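Local coordinates for glycosyl hydrolase, BNR repeat (Ralstonia eutropha, PDB 3B7F), which is a seven-bladed beta-propeller protein with BNR repeats, placed among the non-viral sialidase-like proteins, that may act as a glycoside hydrolase, though this activity is not established, at residues Arg260-Gly263 against Val264-Ile268. Residues are numbered along the deposited sequence; the frame is centred on the assembly and turned at random.
Sequences RREG and VWKRI. With EDO (1,2-ethanediol), chain S; EDO (1,2-ethanediol), chain O; EDO (1,2-ethanediol), chain J.
E262 and K266, four residues apart round the turn into an edge strand, illustrate how a surface salt bridge can span a change of direction in the chain. The lysine ammonium NZ meets carboxylate oxygen OE1 of E262 at 3.3 Å, a salt bridge whose hydrogen bond is weak. Both side chains run extended beyond CG, yet they cross at about a right angle and converge at their charged ends. In E262, CG stands anti to the carbonyl carbon (chi1 -58°), and the straight chain that follows carries the carboxylate to the lysine.

A water gives OE1 a second partner: it donates to OE1 of E262 at 2.8 Å and to the backbone O of V264 at 2.6 Å, bridging the glutamate to the strand. The other carboxylate oxygen, OE2, takes a weak hydrogen bond from an ethanediol that probably came from the crystallisation liquor.

Apolar contact is slight: CG1 of V264 lies 4.1 Å from CB of E262. Between them G263 turns the chain with positive phi (72°). R260 NH1 donates to O1 of a second ethanediol, nearly straight (N-H...O 171°), O1 lying in the guanidinium plane at its edge, while NH2 forms a salt bridge with E203. W265, by contrast, is buried against strands 246-251 and 254-259, its NE1 bonded to L214 O. Residues 260-263 are thus the short loop joining the third strand, 254-259, to the fourth, 264-266, at one edge of a four-stranded antiparallel blade of the seven-bladed propeller, and E262 and K266 pair across it.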
loop_
_atom_site.group_PDB
_atom_site.type_symbol
_atom_site.label_atom_id
_atom_site.label_comp_id
_atom_site.label_asym_id
_atom_site.label_seq_id
_atom_site.Cartn_x
_atom_site.Cartn_y
_atom_site.Cartn_z
ATOM N N ARG A 260 -15.570 7.458 -9.126
ATOM C CA ARG A 260 -16.023 8.411 -8.096
ATOM C C ARG A 260 -17.284 9.220 -8.479
ATOM O O ARG A 260 -18.078 9.583 -7.603
ATOM C CB ARG A 260 -14.874 9.346 -7.682
ATOM C CG ARG A 260 -15.182 10.299 -6.518
ATOM C CD ARG A 260 -15.501 9.567 -5.205
ATOM N NE ARG A 260 -16.155 10.476 -4.281
ATOM C CZ ARG A 260 -17.471 10.585 -4.110
ATOM N NH1 ARG A 260 -18.337 9.859 -4.786
ATOM N NH2 ARG A 260 -17.932 11.450 -3.239
ATOM N N ARG A 261 -17.482 9.469 -9.774
ATOM C CA ARG A 261 -18.679 10.187 -10.249
ATOM C C ARG A 261 -19.944 9.397 -9.940
ATOM O O ARG A 261 -20.983 9.995 -9.759
ATOM C CB ARG A 261 -18.651 10.432 -11.749
ATOM C CG ARG A 261 -17.433 11.176 -12.321
ATOM C CD ARG A 261 -17.222 10.579 -13.688
ATOM N NE ARG A 261 -16.072 11.061 -14.425
ATOM C CZ ARG A 261 -15.398 10.364 -15.349
ATOM N NH1 ARG A 261 -15.664 9.082 -15.624
ATOM N NH2 ARG A 261 -14.373 10.950 -15.975
ATOM N N GLU A 262 -19.855 8.066 -9.923
ATOM C CA GLU A 262 -20.977 7.196 -9.560
ATOM C C GLU A 262 -21.095 7.051 -8.041
ATOM O O GLU A 262 -22.184 6.890 -7.538
ATOM C CB GLU A 262 -20.835 5.809 -10.214
ATOM C CG GLU A 262 -20.750 5.861 -11.758
ATOM C CD GLU A 262 -20.547 4.498 -12.432
ATOM O OE1 GLU A 262 -20.136 3.514 -11.772
ATOM O OE2 GLU A 262 -20.790 4.428 -13.653
ATOM N N GLY A 263 -19.973 7.082 -7.316
ATOM C CA GLY A 263 -19.986 6.982 -5.852
ATOM C C GLY A 263 -20.321 5.622 -5.241
ATOM O O GLY A 263 -20.705 5.563 -4.078
ATOM N N VAL A 264 -20.140 4.548 -6.013
ATOM C CA VAL A 264 -20.400 3.185 -5.579
ATOM C C VAL A 264 -19.230 2.219 -5.969
ATOM O O VAL A 264 -18.677 2.273 -7.081
ATOM C CB VAL A 264 -21.758 2.708 -6.158
ATOM C CG1 VAL A 264 -21.726 2.720 -7.687
ATOM C CG2 VAL A 264 -22.151 1.330 -5.614
ATOM N N TRP A 265 -18.815 1.405 -5.013
ATOM C CA TRP A 265 -17.856 0.333 -5.246
ATOM C C TRP A 265 -18.634 -0.815 -5.859
ATOM O O TRP A 265 -19.678 -1.196 -5.321
ATOM C CB TRP A 265 -17.224 -0.164 -3.939
ATOM C CG TRP A 265 -16.367 0.848 -3.254
ATOM C CD1 TRP A 265 -16.712 1.609 -2.190
ATOM C CD2 TRP A 265 -15.020 1.219 -3.602
ATOM N NE1 TRP A 265 -15.675 2.422 -1.842
ATOM C CE2 TRP A 265 -14.626 2.220 -2.698
ATOM C CE3 TRP A 265 -14.113 0.797 -4.581
ATOM C CZ2 TRP A 265 -13.361 2.832 -2.750
ATOM C CZ3 TRP A 265 -12.862 1.410 -4.642
ATOM C CH2 TRP A 265 -12.501 2.413 -3.720
ATOM N N LYS A 266 -18.132 -1.334 -6.983
ATOM C CA LYS A 266 -18.681 -2.484 -7.703
ATOM C C LYS A 266 -17.674 -3.617 -7.667
ATOM O O LYS A 266 -16.532 -3.423 -8.034
ATOM C CB LYS A 266 -18.978 -2.108 -9.144
ATOM C CG LYS A 266 -20.105 -1.096 -9.250
ATOM C CD LYS A 266 -20.415 -0.789 -10.690
ATOM C CE LYS A 266 -21.574 0.193 -10.816
ATOM N NZ LYS A 266 -21.647 0.592 -12.233
ATOM N N ARG A 267 -18.128 -4.788 -7.214
ATOM C CA ARG A 267 -17.311 -5.960 -7.031
ATOM C C ARG A 267 -16.901 -6.686 -8.327
ATOM O O ARG A 267 -17.431 -7.743 -8.698
ATOM C CB ARG A 267 -18.009 -6.945 -6.061
ATOM C CG ARG A 267 -17.037 -7.980 -5.461
ATOM C CD ARG A 267 -17.684 -8.694 -4.295
ATOM N NE ARG A 267 -16.763 -9.632 -3.681
ATOM C CZ ARG A 267 -16.944 -10.258 -2.521
ATOM N NH1 ARG A 267 -18.038 -10.113 -1.808
ATOM N NH2 ARG A 267 -16.016 -11.084 -2.093
ATOM N N ILE A 268 -15.912 -6.090 -8.991
ATOM C CA ILE A 268 -15.258 -6.687 -10.155
ATOM C C ILE A 268 -14.622 -8.020 -9.825
ATOM O O ILE A 268 -14.447 -8.830 -10.709
ATOM C CB ILE A 268 -14.208 -5.741 -10.822
ATOM C CG1 ILE A 268 -13.117 -5.254 -9.834
ATOM C CG2 ILE A 268 -14.950 -4.550 -11.504
ATOM C CD1 ILE A 268 -11.952 -4.472 -10.465
HETATM C C1 EDO S . -22.489 10.641 -5.559
HETATM O O1 EDO S . -21.491 10.309 -4.590
HETATM C C2 EDO S . -21.883 10.647 -6.952
HETATM O O2 EDO S . -21.279 11.918 -7.253
HETATM C C1 EDO O . -20.112 -5.703 -10.857
HETATM O O1 EDO O . -19.862 -7.036 -10.401
HETATM C C2 EDO O . -18.875 -5.151 -11.551
HETATM O O2 EDO O . -19.178 -4.073 -12.468
HETATM C C1 EDO J . -16.976 3.941 -16.341
HETATM O O1 EDO J . -16.088 4.552 -15.379
HETATM C C2 EDO J . -17.543 2.582 -15.877
HETATM O O2 EDO J . -18.178 2.623 -14.575
HETATM O O HOH W 1 -18.484 2.894 -9.624
#